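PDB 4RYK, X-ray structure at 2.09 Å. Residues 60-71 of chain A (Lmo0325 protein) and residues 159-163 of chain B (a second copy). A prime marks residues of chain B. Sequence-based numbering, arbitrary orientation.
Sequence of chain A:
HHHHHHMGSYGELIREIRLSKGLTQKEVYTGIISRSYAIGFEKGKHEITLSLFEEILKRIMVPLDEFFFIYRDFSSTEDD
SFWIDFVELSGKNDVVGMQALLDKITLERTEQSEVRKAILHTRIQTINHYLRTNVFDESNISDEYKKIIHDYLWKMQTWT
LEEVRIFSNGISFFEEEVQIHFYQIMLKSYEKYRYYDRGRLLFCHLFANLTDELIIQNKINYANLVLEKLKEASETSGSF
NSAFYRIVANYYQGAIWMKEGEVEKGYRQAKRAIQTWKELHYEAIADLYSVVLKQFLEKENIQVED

Chain A, residues 60-71: IMVPLDEFFFIY
Chain B, residues 159-163: WTLEE

The exposed amides at the start of an α-helix must find acceptors beyond their own backbone, and the contact between two copies of Lmo0325 illustrates how a neighbouring chain can supply one. The receiving helix begins after Thr160′, its N-cap residue (phi/psi -98°/-176°), and includes Leu161′ (-67°/-24°), Glu162′ (-53°/-45°) and Glu163′ (-73°/-32°). Trp159′ precedes it in an extended conformation (-112°/142°), its CA-to-CB bond directed away from chain A.

The acceptor is Glu66, which has the largest covered area in the contact. It lies in the helix spanning Leu64 to Tyr71, whose N-cap is Pro63 (-62°/149°) and whose first backbone bond runs from Phe67 N to Pro63 O at 2.9 Å. The CA-to-CB bond of Glu66 points toward chain B, and chi1 and chi2 are both t (-178° and -174°), with chi3 at -5°. This extended side chain brings OE2 to 2.9 Å from Leu161′ N, in a nearly straight hydrogen bond with an N-H...O angle of 167°. The same OE2 lies 3.3 Å from Thr160′ CB and 3.5 Å from Leu161′ CG, so the carboxylate is packed against the helix start as well as bonded to it.

A hydrogen bond within chain B complements this one. Thr160′, with chi1 p (68°), donates its backbone N to Glu163′ OE1 at 2.8 Å; the side chain of Glu163′ folds back with chi1 m (-73°) and chi2 p (76°). Thr160′ CG2 approaches Ile70 CD1 at 4.5 Å, one turn beyond Glu66.

Met61, present as selenomethionine, forms the second centre. It follows a helix with positive phi (58°/46°) in a Schellman motif, and Val62 then extends the chain (-127°/113°). The closest CA pair across the stretches is Met61 CA and Glu162′ CA, 6.4 Å apart, and the CA-to-CB bonds of both residues point toward the opposing stretches. Met61 CB meets Glu162′ CG at 3.7 Å, while Met61 O lies 3.6 Å from Glu162′ CB. Glu162′ adopts chi1 t (176°) and chi2 p (74°); Met61 has chi1 m (-85°) and chi2 at 105°.

Water joins the two centres. One molecule accepts from Glu162′ N (2.9 Å), is hydrogen-bonded to Thr160′ OG1 (3.0 Å), and lies within donating distance of Met61 O (2.6 Å) and Glu66 OE1 (2.7 Å). Thus successive amides of the new helix, Leu161′ N and Glu162′ N, are satisfied directly by a carboxylate and by water, respectively.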

# COMPACT_ATOMS: atom_id res chain seq x y z
N ILE A 60 16.19 -12.34 9.34
CA ILE A 60 14.97 -12.85 9.95
C ILE A 60 13.82 -12.72 8.98
O ILE A 60 12.70 -13.09 9.33
CB ILE A 60 14.65 -12.19 11.31
CG1 ILE A 60 14.52 -10.67 11.20
CG2 ILE A 60 15.72 -12.48 12.34
CD1 ILE A 60 13.70 -10.05 12.30
N MSE A 61 14.10 -12.29 7.73
CA MSE A 61 13.07 -12.19 6.68
C MSE A 61 11.91 -11.30 7.04
O MSE A 61 10.72 -11.65 6.85
CB MSE A 61 12.56 -13.58 6.38
CG MSE A 61 13.49 -14.22 5.36
SE MSE A 61 14.49 -15.48 6.44
CE MSE A 61 13.02 -16.84 6.39
N VAL A 62 12.21 -10.14 7.58
CA VAL A 62 11.19 -9.16 7.87
C VAL A 62 11.60 -7.84 7.22
O VAL A 62 12.58 -7.29 7.62
CB VAL A 62 11.05 -8.96 9.39
CG1 VAL A 62 10.07 -7.85 9.65
CG2 VAL A 62 10.55 -10.24 10.06
N PRO A 63 10.86 -7.37 6.21
CA PRO A 63 11.19 -6.05 5.62
C PRO A 63 11.05 -4.96 6.66
O PRO A 63 10.21 -5.04 7.56
CB PRO A 63 10.13 -5.87 4.51
CG PRO A 63 9.77 -7.29 4.10
CD PRO A 63 9.88 -8.12 5.37
N LEU A 64 11.86 -3.95 6.51
CA LEU A 64 11.86 -2.77 7.38
C LEU A 64 10.46 -2.24 7.68
O LEU A 64 10.13 -2.00 8.83
CB LEU A 64 12.74 -1.69 6.72
CG LEU A 64 12.99 -0.40 7.51
CD1 LEU A 64 13.67 -0.66 8.84
CD2 LEU A 64 13.84 0.59 6.69
N ASP A 65 9.62 -2.05 6.68
CA ASP A 65 8.34 -1.44 6.94
C ASP A 65 7.46 -2.38 7.81
O ASP A 65 6.65 -1.90 8.59
CB ASP A 65 7.61 -1.19 5.63
CG ASP A 65 6.35 -0.36 5.80
OD1 ASP A 65 6.52 0.86 6.09
OD2 ASP A 65 5.21 -0.89 5.62
N GLU A 66 7.57 -3.70 7.60
CA GLU A 66 6.77 -4.67 8.39
C GLU A 66 7.29 -4.63 9.80
O GLU A 66 6.53 -4.67 10.78
CB GLU A 66 6.88 -6.09 7.81
CG GLU A 66 6.03 -7.09 8.58
CD GLU A 66 6.20 -8.53 8.15
OE1 GLU A 66 6.91 -8.85 7.17
OE2 GLU A 66 5.55 -9.35 8.83
N PHE A 67 8.62 -4.53 9.94
CA PHE A 67 9.18 -4.47 11.27
C PHE A 67 8.56 -3.29 12.02
O PHE A 67 8.16 -3.44 13.19
CB PHE A 67 10.71 -4.37 11.24
CG PHE A 67 11.32 -4.11 12.59
CD1 PHE A 67 11.48 -2.81 13.06
CD2 PHE A 67 11.71 -5.17 13.41
CE1 PHE A 67 11.99 -2.56 14.32
CE2 PHE A 67 12.21 -4.92 14.69
CZ PHE A 67 12.36 -3.62 15.12
N PHE A 68 8.47 -2.11 11.35
CA PHE A 68 7.95 -0.97 12.05
C PHE A 68 6.48 -1.06 12.33
O PHE A 68 6.01 -0.54 13.34
CB PHE A 68 8.30 0.40 11.38
CG PHE A 68 9.61 0.91 11.84
CD1 PHE A 68 9.70 1.65 13.01
CD2 PHE A 68 10.76 0.54 11.20
CE1 PHE A 68 10.93 2.08 13.49
CE2 PHE A 68 12.00 0.94 11.69
CZ PHE A 68 12.08 1.71 12.83
N PHE A 69 5.76 -1.72 11.45
CA PHE A 69 4.38 -1.98 11.73
C PHE A 69 4.23 -2.78 13.02
O PHE A 69 3.41 -2.45 13.83
CB PHE A 69 3.72 -2.71 10.56
CG PHE A 69 2.26 -3.00 10.78
CD1 PHE A 69 1.32 -1.98 10.74
CD2 PHE A 69 1.84 -4.29 11.12
CE1 PHE A 69 -0.01 -2.23 10.98
CE2 PHE A 69 0.51 -4.54 11.36
CZ PHE A 69 -0.41 -3.53 11.27
N ILE A 70 5.00 -3.86 13.18
CA ILE A 70 5.02 -4.69 14.40
C ILE A 70 5.47 -3.85 15.58
O ILE A 70 4.84 -3.83 16.62
CB ILE A 70 5.96 -5.89 14.24
CG1 ILE A 70 5.48 -6.75 13.10
CG2 ILE A 70 5.96 -6.72 15.56
CD1 ILE A 70 6.46 -7.82 12.64
N TYR A 71 6.53 -3.08 15.37
CA TYR A 71 7.17 -2.29 16.41
C TYR A 71 6.30 -1.24 17.00
O TYR A 71 6.40 -0.99 18.16
CB TYR A 71 8.40 -1.59 15.85
CG TYR A 71 9.23 -0.93 16.90
CD1 TYR A 71 9.85 -1.70 17.87
CD2 TYR A 71 9.37 0.47 16.95
CE1 TYR A 71 10.62 -1.13 18.84
CE2 TYR A 71 10.16 1.07 17.93
CZ TYR A 71 10.77 0.24 18.87
OH TYR A 71 11.56 0.71 19.87
N TRP B 159 3.26 -15.98 13.13
CA TRP B 159 3.78 -15.82 11.77
C TRP B 159 3.99 -14.34 11.49
O TRP B 159 3.23 -13.51 11.96
CB TRP B 159 2.78 -16.38 10.81
CG TRP B 159 2.75 -17.87 10.69
CD1 TRP B 159 3.26 -18.79 11.54
CD2 TRP B 159 2.06 -18.60 9.69
NE1 TRP B 159 2.97 -20.08 11.11
CE2 TRP B 159 2.20 -19.98 9.99
CE3 TRP B 159 1.35 -18.23 8.56
CZ2 TRP B 159 1.69 -20.97 9.17
CZ3 TRP B 159 0.80 -19.22 7.76
CH2 TRP B 159 0.99 -20.59 8.08
N THR B 160 5.05 -14.02 10.77
CA THR B 160 5.13 -12.75 10.08
C THR B 160 4.72 -12.99 8.64
O THR B 160 4.30 -14.10 8.29
CB THR B 160 6.55 -12.18 10.16
OG1 THR B 160 7.42 -13.00 9.40
CG2 THR B 160 7.03 -12.16 11.62
N LEU B 161 4.80 -11.98 7.78
CA LEU B 161 4.29 -12.17 6.42
C LEU B 161 5.12 -13.16 5.62
O LEU B 161 4.61 -13.77 4.68
CB LEU B 161 4.18 -10.86 5.68
CG LEU B 161 3.18 -9.92 6.34
CD1 LEU B 161 3.12 -8.61 5.58
CD2 LEU B 161 1.78 -10.49 6.45
N GLU B 162 6.38 -13.35 5.98
CA GLU B 162 7.20 -14.38 5.34
C GLU B 162 6.50 -15.76 5.38
O GLU B 162 6.47 -16.47 4.40
CB GLU B 162 8.57 -14.42 6.01
CG GLU B 162 9.49 -15.54 5.50
CD GLU B 162 10.04 -15.22 4.13
OE1 GLU B 162 9.90 -14.06 3.65
OE2 GLU B 162 10.66 -16.08 3.52
N GLU B 163 5.95 -16.13 6.52
CA GLU B 163 5.33 -17.45 6.64
C GLU B 163 4.02 -17.49 5.90
O GLU B 163 3.66 -18.53 5.34
CB GLU B 163 5.14 -17.84 8.11
CG GLU B 163 6.44 -18.21 8.82
CD GLU B 163 7.28 -16.97 9.18
OE1 GLU B 163 6.72 -15.95 9.63
OE2 GLU B 163 8.51 -17.00 9.02
O HOH W 1 8.11 -11.26 7.03
O HOH W 2 9.04 -11.71 4.11